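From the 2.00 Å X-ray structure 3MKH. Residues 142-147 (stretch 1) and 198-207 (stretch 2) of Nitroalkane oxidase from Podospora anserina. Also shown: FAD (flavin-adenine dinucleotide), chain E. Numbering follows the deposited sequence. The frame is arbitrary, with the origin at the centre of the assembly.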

# COMPACT_ATOMS: atom_id res chain seq x y z
N ASN A 142 2.92 22.29 -16.69
CA ASN A 142 3.81 23.41 -16.43
C ASN A 142 3.51 24.62 -17.31
O ASN A 142 4.38 25.46 -17.55
CB ASN A 142 5.26 22.95 -16.62
CG ASN A 142 5.56 21.68 -15.84
OD1 ASN A 142 5.79 20.62 -16.42
ND2 ASN A 142 5.52 21.78 -14.52
N ALA A 143 2.27 24.72 -17.78
CA ALA A 143 1.89 25.81 -18.66
C ALA A 143 2.06 27.18 -17.99
O ALA A 143 2.31 28.16 -18.68
CB ALA A 143 0.46 25.64 -19.14
N LEU A 144 1.94 27.21 -16.67
CA LEU A 144 1.99 28.47 -15.90
C LEU A 144 3.34 28.69 -15.22
O LEU A 144 3.52 29.69 -14.50
CB LEU A 144 0.90 28.47 -14.84
CG LEU A 144 -0.50 28.94 -15.25
CD1 LEU A 144 -0.97 28.23 -16.49
CD2 LEU A 144 -1.45 28.71 -14.10
N GLU A 145 4.27 27.77 -15.42
CA GLU A 145 5.55 27.82 -14.72
C GLU A 145 6.45 28.93 -15.23
O GLU A 145 6.69 29.05 -16.43
CB GLU A 145 6.26 26.48 -14.81
CG GLU A 145 7.51 26.38 -13.94
CD GLU A 145 8.18 25.01 -14.03
OE1 GLU A 145 8.23 24.44 -15.14
OE2 GLU A 145 8.66 24.51 -12.99
N LYS A 146 6.97 29.74 -14.31
CA LYS A 146 7.95 30.76 -14.69
C LYS A 146 9.17 30.09 -15.31
O LYS A 146 9.69 29.11 -14.76
CB LYS A 146 8.37 31.59 -13.48
CG LYS A 146 7.36 32.65 -13.07
CD LYS A 146 7.89 33.45 -11.88
CE LYS A 146 7.05 34.69 -11.63
NZ LYS A 146 7.48 35.35 -10.35
N GLY A 147 9.63 30.61 -16.44
CA GLY A 147 10.82 30.10 -17.09
C GLY A 147 10.53 28.96 -18.05
O GLY A 147 11.43 28.45 -18.70
N GLU A 198 10.10 40.48 -18.71
CA GLU A 198 11.11 39.83 -17.88
C GLU A 198 10.60 39.56 -16.46
O GLU A 198 10.25 40.49 -15.74
CB GLU A 198 12.37 40.70 -17.83
CG GLU A 198 13.47 40.15 -16.95
CD GLU A 198 13.82 38.72 -17.32
OE1 GLU A 198 13.87 38.41 -18.53
OE2 GLU A 198 14.05 37.91 -16.39
N GLY A 199 10.56 38.29 -16.06
CA GLY A 199 10.09 37.92 -14.73
C GLY A 199 8.59 38.08 -14.48
O GLY A 199 8.14 38.05 -13.33
N GLN A 200 7.82 38.26 -15.54
CA GLN A 200 6.37 38.38 -15.41
C GLN A 200 5.74 37.00 -15.20
O GLN A 200 6.22 36.01 -15.74
CB GLN A 200 5.78 39.05 -16.65
CG GLN A 200 4.30 39.42 -16.54
CD GLN A 200 3.77 40.09 -17.81
OE1 GLN A 200 4.45 40.14 -18.84
NE2 GLN A 200 2.54 40.59 -17.75
N ASP A 201 4.67 36.94 -14.41
CA ASP A 201 3.91 35.71 -14.19
C ASP A 201 3.19 35.31 -15.49
O ASP A 201 2.37 36.05 -15.99
CB ASP A 201 2.89 35.94 -13.07
CG ASP A 201 2.15 34.67 -12.66
OD1 ASP A 201 2.13 33.67 -13.43
OD2 ASP A 201 1.57 34.67 -11.55
N PRO A 202 3.51 34.12 -16.03
CA PRO A 202 2.87 33.64 -17.27
C PRO A 202 1.34 33.62 -17.18
O PRO A 202 0.64 33.70 -18.20
CB PRO A 202 3.40 32.21 -17.41
CG PRO A 202 4.70 32.23 -16.71
CD PRO A 202 4.58 33.22 -15.58
N GLU A 203 0.82 33.49 -15.96
CA GLU A 203 -0.61 33.50 -15.74
C GLU A 203 -1.28 34.75 -16.30
O GLU A 203 -2.44 34.71 -16.72
CB GLU A 203 -0.93 33.33 -14.25
CG GLU A 203 -2.42 33.34 -13.96
CD GLU A 203 -2.78 32.74 -12.61
OE1 GLU A 203 -1.89 32.17 -11.95
OE2 GLU A 203 -3.96 32.85 -12.23
N ASN A 204 -0.54 35.86 -16.33
CA ASN A 204 -1.05 37.15 -16.83
C ASN A 204 -1.44 37.16 -18.31
O ASN A 204 -2.15 38.06 -18.76
CB ASN A 204 -0.02 38.26 -16.60
CG ASN A 204 0.23 38.57 -15.12
OD1 ASN A 204 -0.46 38.07 -14.23
ND2 ASN A 204 1.23 39.41 -14.86
N LYS A 205 -0.94 36.19 -19.08
CA LYS A 205 -1.19 36.14 -20.53
C LYS A 205 -2.28 35.13 -20.93
O LYS A 205 -2.68 35.05 -22.10
CB LYS A 205 0.10 35.78 -21.29
CG LYS A 205 1.32 36.55 -20.83
CD LYS A 205 1.19 38.03 -21.12
CE LYS A 205 1.60 38.37 -22.56
NZ LYS A 205 1.53 39.85 -22.79
N VAL A 206 -2.77 34.37 -19.96
CA VAL A 206 -3.70 33.28 -20.28
C VAL A 206 -5.12 33.75 -20.52
O VAL A 206 -5.67 34.55 -19.74
CB VAL A 206 -3.66 32.17 -19.22
CG1 VAL A 206 -4.64 31.05 -19.59
CG2 VAL A 206 -2.25 31.62 -19.13
N MET A 207 -5.70 33.28 -21.62
CA MET A 207 -7.04 33.64 -22.05
C MET A 207 -7.88 32.40 -22.31
O MET A 207 -7.34 31.31 -22.48
CB MET A 207 -7.00 34.41 -23.37
CG MET A 207 -6.07 35.60 -23.45
SD MET A 207 -6.02 36.26 -25.13
CE MET A 207 -7.68 36.87 -25.32
PA FAD E . 1.35 16.42 -18.30
O1A FAD E . 1.82 17.78 -18.54
O2A FAD E . 1.15 15.52 -19.44
O5B FAD E . 2.36 15.72 -17.26
C5B FAD E . 2.70 14.34 -17.38
C4B FAD E . 3.42 13.79 -16.13
O4B FAD E . 4.67 14.47 -15.97
C3B FAD E . 2.63 14.08 -14.85
O3B FAD E . 1.73 13.00 -14.58
C2B FAD E . 3.72 14.12 -13.80
O2B FAD E . 4.01 12.80 -13.34
C1B FAD E . 4.93 14.67 -14.56
N9A FAD E . 5.05 16.13 -14.27
C8A FAD E . 4.96 17.12 -15.15
N7A FAD E . 5.10 18.28 -14.54
C5A FAD E . 5.29 18.04 -13.25
C6A FAD E . 5.50 18.84 -12.14
N6A FAD E . 5.54 20.16 -12.26
N1A FAD E . 5.66 18.27 -10.94
C2A FAD E . 5.62 16.95 -10.81
N3A FAD E . 5.43 16.16 -11.85
C4A FAD E . 5.26 16.67 -13.08
N1 FAD E . -7.96 17.60 -21.87
C2 FAD E . -8.71 18.74 -22.15
O2 FAD E . -8.14 19.81 -22.32
N3 FAD E . -10.09 18.66 -22.23
C4 FAD E . -10.75 17.44 -22.05
O4 FAD E . -11.97 17.38 -22.13
C4X FAD E . -10.00 16.31 -21.76
N5 FAD E . -10.62 15.07 -21.56
C5X FAD E . -9.85 13.90 -21.63
C6 FAD E . -10.45 12.66 -21.77
C7 FAD E . -9.67 11.51 -21.84
C7M FAD E . -10.32 10.14 -22.00
C8 FAD E . -8.29 11.61 -21.76
C8M FAD E . -7.42 10.35 -21.83
C9 FAD E . -7.69 12.85 -21.61
C9A FAD E . -8.47 14.00 -21.54
N10 FAD E . -7.87 15.25 -21.40
C10 FAD E . -8.61 16.39 -21.68
C1' FAD E . -6.47 15.37 -20.93
C2' FAD E . -6.39 15.38 -19.41
O2' FAD E . -7.08 16.52 -18.89
C3' FAD E . -4.95 15.35 -18.87
O3' FAD E . -5.00 15.14 -17.47
C4' FAD E . -4.17 16.64 -19.14
O4' FAD E . -3.67 16.66 -20.47
C5' FAD E . -2.98 16.76 -18.17
O5' FAD E . -2.16 15.59 -18.22
P FAD E . -1.04 15.34 -17.11
O1P FAD E . -1.62 15.62 -15.79
O2P FAD E . -0.42 14.04 -17.35
O3P FAD E . 0.00 16.53 -17.44
O HOH W 1 2.42 31.33 -12.49

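A stretch with no regular helix or strand meets one that holds a short 3-10 segment and the start of a strand; both belong to one chain, and touching residues are at least 53 positions apart in sequence. In stretch 1, N142 to E145 form a type I beta turn, closed by E145 N to N142 O at 3.1 Å. In stretch 2, a 3-10 segment runs from P202 to K205 and leads into a strand at V206. The backbones come nearest at L144 and P202, whose CA atoms are 5.4 Å apart. The contact is modest, burying 312 Å² over both sides.

No direct hydrogen bond crosses the contact. Water 1 makes the polar link instead. Water 1 donates to L144 O at 2.8 Å and to D201 OD1 at 2.5 Å. Both are acceptors and cannot bond each other, so a water with two protons suits the gap. D201 OD1 also accepts from E203 N at 2.9 Å. That bond ties the aspartate to the start of the 3-10 segment, where D201 O accepts from N204 N at 2.9 Å.

Van der Waals packing does the rest. P202 points its CB toward stretch 1, and its ring lies against backbone carbonyls: P202 CG is 3.6 Å from L144 O and 3.8 Å from E145 O. L144 leaves its backbone sideways, but the end of its side chain comes nearer. L144 CD1 is 4.5 Å from V206 CG2, a loose apolar contact. L144 CD2 is 4.1 Å from E203 OE1.

K146 packs through its aliphatic chain. K146 CG lies 3.8 Å from P202 CD, and K146 CE lies 3.9 Å from G199 O and 4.2 Å from D201 CA. The chain is extended beyond chi1, with chi2 to chi4 all t, so it reaches along stretch 2. No salt bridge forms across the contact.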